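Local coordinates for protein gamma-glutamyltranspeptidase (Ggt) (Helicobacter pylori 26695, PDB 5BPK) that probably transfers or hydrolyses the gamma-glutamyl group of glutathione and related compounds, as an N-terminal nucleophile (Ntn) hydrolase, and binds an acivicin-like dihydro-oxazole amino acid, at residues L87-P92 against L102-N107; E117-P122 against G162-I167. All coordinates share one frame; numbering follows the deposited sequence. Where two conformers were deposited one is given.

Both contacts are buried and apolar, and both set a helix against the same face of one antiparallel sheet, in which strands 84-89 and 166-171 are neighbours. Contact 1 brings helix 96-109 onto strand 84-89, nearer the middle of the chain; contact 2 brings the next helix, 115-120, onto the approach to strand 166-171. V164 of contact 2 touches V89 and V104 of contact 1, which makes the two packings continuous. V88 N probably bonds I167 O within the sheet (2.8 Å), and beyond it S91 OG lies 3.0 Å from D163 N, a probable hydrogen bond. Contact 1 runs on to the ligand pocket through P92. Both border the partner Ggt chain, contact 2 also by hydrogen bonds.

Contact 1 (L87-P92 against L102-N107); sequences LVVGSP and LQVISN. With EDO (1,2-ethanediol), chain V.
V89 meets V104 and I105 where a helix packs on the central antiparallel sheet of an Ntn-hydrolase fold, on the strand that runs on to P92 of the ligand pocket. The two methyls of V89 divide the work. The V89 and V104 side chains slide past each other in opposite directions, V89 CG2 touching V104 CG1 at 3.9 Å, while V89 CG1 meets the I105 side chain, 4.0 Å from I105 CG1 and 4.1 Å from I105 CD1. With chi1 at 63°, V89 CG1 sits between its own backbone N and carbonyl carbon, and the fork opens onto both helix residues. I105 holds CG1 anti to its carbonyl carbon, and its extended chain passes V89 at a slant. L87, two residues earlier on the same strand face, adds a looser touch, its CD1 4.5 Å from I105 CA. Strand 87-89 and helix 102-107 run nearly antiparallel, at 160° with axes 10.0 Å apart. This is consistent with the layered alpha-beta-beta-alpha Ntn-hydrolase fold; T77 and V79 of the adjoining strand also touch I105. Beyond the strand, S91 OG donates to P92 O at 2.7 Å, on a lone pair in the carbonyl plane, and P92 packs on T1. S106, whose CB points away from the strand, accepts at OG from O1 of an ethanediol at 2.7 Å and also bonds D110.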
loop_
_atom_site.group_PDB
_atom_site.type_symbol
_atom_site.label_atom_id
_atom_site.label_comp_id
_atom_site.label_asym_id
_atom_site.label_seq_id
_atom_site.Cartn_x
_atom_site.Cartn_y
_atom_site.Cartn_z
ATOM N N LEU B 87 0.637 7.514 16.169
ATOM C CA LEU B 87 1.257 6.543 15.261
ATOM C C LEU B 87 1.090 6.931 13.800
ATOM O O LEU B 87 0.056 7.466 13.409
ATOM C CB LEU B 87 0.652 5.147 15.452
ATOM C CG LEU B 87 0.791 4.489 16.830
ATOM C CD1 LEU B 87 -0.113 3.249 16.947
ATOM C CD2 LEU B 87 2.258 4.125 17.111
ATOM N N VAL B 88 2.121 6.654 13.003
ATOM C CA VAL B 88 2.065 6.734 11.547
ATOM C C VAL B 88 2.464 5.350 11.048
ATOM O O VAL B 88 3.559 4.865 11.340
ATOM C CB VAL B 88 3.005 7.824 10.991
ATOM C CG1 VAL B 88 2.713 8.086 9.495
ATOM C CG2 VAL B 88 2.878 9.105 11.815
ATOM N N VAL B 89 1.562 4.688 10.336
ATOM C CA VAL B 89 1.753 3.282 10.027
ATOM C C VAL B 89 1.127 2.888 8.687
ATOM O O VAL B 89 0.166 3.490 8.229
ATOM C CB VAL B 89 1.214 2.414 11.186
ATOM C CG1 VAL B 89 -0.271 2.612 11.349
ATOM C CG2 VAL B 89 1.583 0.946 11.015
ATOM N N GLY B 90 1.709 1.874 8.067
ATOM C CA GLY B 90 1.204 1.312 6.824
ATOM C C GLY B 90 2.111 0.184 6.380
ATOM O O GLY B 90 3.154 -0.062 7.002
ATOM N N SER B 91 1.702 -0.510 5.319
ATOM C CA SER B 91 2.428 -1.662 4.811
ATOM C C SER B 91 1.984 -2.030 3.413
ATOM O O SER B 91 0.845 -1.741 3.033
ATOM C CB SER B 91 2.157 -2.880 5.708
ATOM O OG SER B 91 2.898 -4.021 5.309
ATOM N N PRO B 92 2.876 -2.675 2.648
ATOM C CA PRO B 92 2.477 -3.429 1.480
ATOM C C PRO B 92 1.956 -4.810 1.852
ATOM O O PRO B 92 1.938 -5.169 3.028
ATOM C CB PRO B 92 3.785 -3.539 0.701
ATOM C CG PRO B 92 4.827 -3.590 1.728
ATOM C CD PRO B 92 4.344 -2.655 2.794
ATOM N N LEU B 102 -3.521 -3.549 11.271
ATOM C CA LEU B 102 -4.329 -3.807 12.470
ATOM C C LEU B 102 -3.476 -4.335 13.624
ATOM O O LEU B 102 -3.592 -3.886 14.761
ATOM C CB LEU B 102 -5.435 -4.834 12.117
ATOM C CG LEU B 102 -6.389 -5.492 13.116
ATOM C CD1 LEU B 102 -5.734 -6.532 13.977
ATOM C CD2 LEU B 102 -7.070 -4.436 13.946
ATOM N N GLN B 103 -2.616 -5.297 13.317
ATOM C CA GLN B 103 -1.827 -5.961 14.335
ATOM C C GLN B 103 -0.801 -5.016 14.953
ATOM O O GLN B 103 -0.632 -4.998 16.175
ATOM C CB GLN B 103 -1.199 -7.251 13.773
ATOM C CG GLN B 103 -2.237 -8.358 13.635
ATOM C CD GLN B 103 -1.757 -9.569 12.872
ATOM O OE1 GLN B 103 -1.257 -10.539 13.474
ATOM N NE2 GLN B 103 -1.889 -9.530 11.536
ATOM N N VAL B 104 -0.148 -4.203 14.127
ATOM C CA VAL B 104 0.837 -3.245 14.638
ATOM C C VAL B 104 0.160 -2.261 15.589
ATOM O O VAL B 104 0.645 -2.005 16.699
ATOM C CB VAL B 104 1.574 -2.503 13.503
ATOM C CG1 VAL B 104 2.477 -1.392 14.061
ATOM C CG2 VAL B 104 2.386 -3.487 12.667
ATOM N N ILE B 105 -0.983 -1.730 15.162
ATOM C CA ILE B 105 -1.732 -0.796 15.991
ATOM C C ILE B 105 -2.177 -1.421 17.324
ATOM O O ILE B 105 -2.015 -0.815 18.388
ATOM C CB ILE B 105 -2.950 -0.217 15.237
ATOM C CG1 ILE B 105 -2.475 0.638 14.061
ATOM C CG2 ILE B 105 -3.827 0.601 16.197
ATOM C CD1 ILE B 105 -3.584 1.115 13.153
ATOM N N SER B 106 -2.745 -2.619 17.256
ATOM C CA SER B 106 -3.181 -3.347 18.443
ATOM C C SER B 106 -2.004 -3.650 19.358
ATOM O O SER B 106 -2.122 -3.547 20.575
ATOM C CB SER B 106 -3.873 -4.652 18.032
ATOM O OG SER B 106 -4.166 -5.485 19.144
ATOM N N ASN B 107 -0.871 -4.046 18.776
ATOM C CA ASN B 107 0.301 -4.367 19.591
ATOM C C ASN B 107 0.733 -3.180 20.455
ATOM O O ASN B 107 1.121 -3.348 21.610
ATOM C CB ASN B 107 1.457 -4.845 18.720
ATOM C CG ASN B 107 1.245 -6.251 18.172
ATOM O OD1 ASN B 107 0.412 -7.016 18.680
ATOM N ND2 ASN B 107 2.005 -6.601 17.125
HETATM C C1 EDO V . -5.108 -8.690 18.245
HETATM O O1 EDO V . -3.855 -7.994 18.158
HETATM C C2 EDO V . -4.925 -10.203 18.279
HETATM O O2 EDO V . -4.349 -10.570 19.529
#

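Contact 2 (E117-P122 against G162-I167); sequences EAVSAP and GDVNAI. With EDO (1,2-ethanediol), chain H.
The end of helix 115-120 comes closest to the extended segment 162-167 at V119 and V164, whose CA atoms are 6.6 Å apart, before strand 166-171 begins at A166. V119 projects from the helix toward the segment and presents both methyls. Its CG2 meets V164 CG1 at 3.8 Å and reaches A166 CB at 4.2 Å, bridging two residues that point to the same side of the extended chain. V119 CG1, anti to the backbone N (chi1 171°), lies 4.0 Å from V164 O and 4.1 Å from V164 CB. V164 also turns CG1 anti to its backbone N (chi1 177°), which carries that methyl to V119 CG2; the two valines meet at a slant. This is helix-on-sheet packing in the Ntn-hydrolase fold: T100 of helix 96-109 also touches V164, and A166 rests on V89 of the neighbouring strand as well. The alternation continues at N165, which turns from the helix and gives its ND2 to H3 O and to S43 OG of the partner Ggt chain. The helix ends at S120; A121 is the first residue to leave helical angles, its N still bonded to E117 O at 3.0 Å. R185 bonds the carbonyls of V119 and A121, while P122 O accepts from Y306 OH of the partner chain.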
loop_
_atom_site.group_PDB
_atom_site.type_symbol
_atom_site.label_atom_id
_atom_site.label_comp_id
_atom_site.label_asym_id
_atom_site.label_seq_id
_atom_site.Cartn_x
_atom_site.Cartn_y
_atom_site.Cartn_z
ATOM N N GLU B 117 8.984 -3.444 18.691
ATOM C CA GLU B 117 8.336 -4.681 19.116
ATOM C C GLU B 117 7.025 -4.911 18.347
ATOM O O GLU B 117 6.751 -6.028 17.859
ATOM C CB GLU B 117 8.064 -4.644 20.612
ATOM C CG GLU B 117 9.328 -4.676 21.472
ATOM C CD GLU B 117 9.063 -4.337 22.939
ATOM O OE1 GLU B 117 8.161 -3.523 23.244
ATOM O OE2 GLU B 117 9.769 -4.894 23.795
ATOM N N ALA B 118 6.223 -3.856 18.233
ATOM C CA ALA B 118 4.935 -3.949 17.547
ATOM C C ALA B 118 5.097 -4.378 16.088
ATOM O O ALA B 118 4.258 -5.120 15.561
ATOM C CB ALA B 118 4.178 -2.625 17.633
ATOM N N VAL B 119 6.151 -3.885 15.433
ATOM C CA VAL B 119 6.439 -4.248 14.038
ATOM C C VAL B 119 7.062 -5.657 13.879
ATOM O O VAL B 119 6.665 -6.421 12.991
ATOM C CB VAL B 119 7.327 -3.183 13.359
ATOM C CG1 VAL B 119 7.831 -3.652 11.985
ATOM C CG2 VAL B 119 6.565 -1.849 13.234
ATOM N N SER B 120 8.036 -5.994 14.721
ATOM C CA SER B 120 8.708 -7.293 14.614
ATOM C C SER B 120 7.814 -8.471 15.001
ATOM O O SER B 120 8.004 -9.580 14.501
ATOM C CB SER B 120 9.966 -7.314 15.474
ATOM O OG SER B 120 10.949 -6.447 14.942
ATOM N N ALA B 121 6.849 -8.230 15.885
ATOM C CA ALA B 121 5.988 -9.300 16.417
ATOM C C ALA B 121 5.381 -10.140 15.291
ATOM O O ALA B 121 4.907 -9.583 14.285
ATOM C CB ALA B 121 4.883 -8.723 17.284
ATOM N N PRO B 122 5.404 -11.475 15.447
ATOM C CA PRO B 122 4.797 -12.328 14.431
ATOM C C PRO B 122 3.333 -11.986 14.158
ATOM O O PRO B 122 2.620 -11.561 15.065
ATOM C CB PRO B 122 4.915 -13.724 15.043
ATOM C CG PRO B 122 6.218 -13.652 15.793
ATOM C CD PRO B 122 6.180 -12.271 16.423
ATOM N N GLY B 162 4.162 -8.588 4.988
ATOM C CA GLY B 162 4.225 -7.148 5.191
ATOM C C GLY B 162 5.614 -6.560 5.252
ATOM O O GLY B 162 6.622 -7.274 5.323
ATOM N N ASP B 163 5.647 -5.230 5.267
ATOM C CA ASP B 163 6.889 -4.470 5.411
ATOM C C ASP B 163 6.512 -3.088 5.942
ATOM O O ASP B 163 6.338 -2.129 5.201
ATOM C CB ASP B 163 7.648 -4.399 4.084
ATOM C CG ASP B 163 8.940 -3.600 4.185
ATOM O OD1 ASP B 163 9.359 -3.271 5.314
ATOM O OD2 ASP B 163 9.519 -3.286 3.133
ATOM N N VAL B 164 6.335 -3.030 7.250
ATOM C CA VAL B 164 5.850 -1.850 7.929
ATOM C C VAL B 164 6.980 -0.876 8.242
ATOM O O VAL B 164 8.002 -1.251 8.804
ATOM C CB VAL B 164 5.157 -2.236 9.247
ATOM C CG1 VAL B 164 4.706 -0.974 10.024
ATOM C CG2 VAL B 164 3.980 -3.183 8.987
ATOM N N ASN B 165 6.780 0.377 7.847
ATOM C CA ASN B 165 7.601 1.477 8.291
ATOM C C ASN B 165 6.686 2.363 9.114
ATOM O O ASN B 165 5.685 2.869 8.602
ATOM C CB ASN B 165 8.210 2.193 7.092
ATOM C CG ASN B 165 9.152 1.300 6.340
ATOM O OD1 ASN B 165 10.131 0.811 6.915
ATOM N ND2 ASN B 165 8.857 1.041 5.066
ATOM N N ALA B 166 7.005 2.501 10.395
ATOM C CA ALA B 166 6.103 3.124 11.342
ATOM C C ALA B 166 6.824 4.088 12.288
ATOM O O ALA B 166 8.017 3.928 12.578
ATOM C CB ALA B 166 5.348 2.059 12.121
ATOM N N ILE B 167 6.079 5.089 12.747
ATOM C CA ILE B 167 6.568 6.097 13.686
ATOM C C ILE B 167 5.599 6.210 14.846
ATOM O O ILE B 167 4.379 6.180 14.642
ATOM C CB ILE B 167 6.709 7.494 13.027
ATOM C CG1 ILE B 167 7.706 7.467 11.876
ATOM C CG2 ILE B 167 7.110 8.544 14.062
ATOM C CD1 ILE B 167 7.641 8.708 10.955
HETATM C C1 EDO H . 14.863 -8.821 16.117
HETATM O O1 EDO H . 15.858 -9.037 15.095
HETATM C C2 EDO H . 13.768 -7.869 15.612
HETATM O O2 EDO H . 13.992 -6.499 16.025
#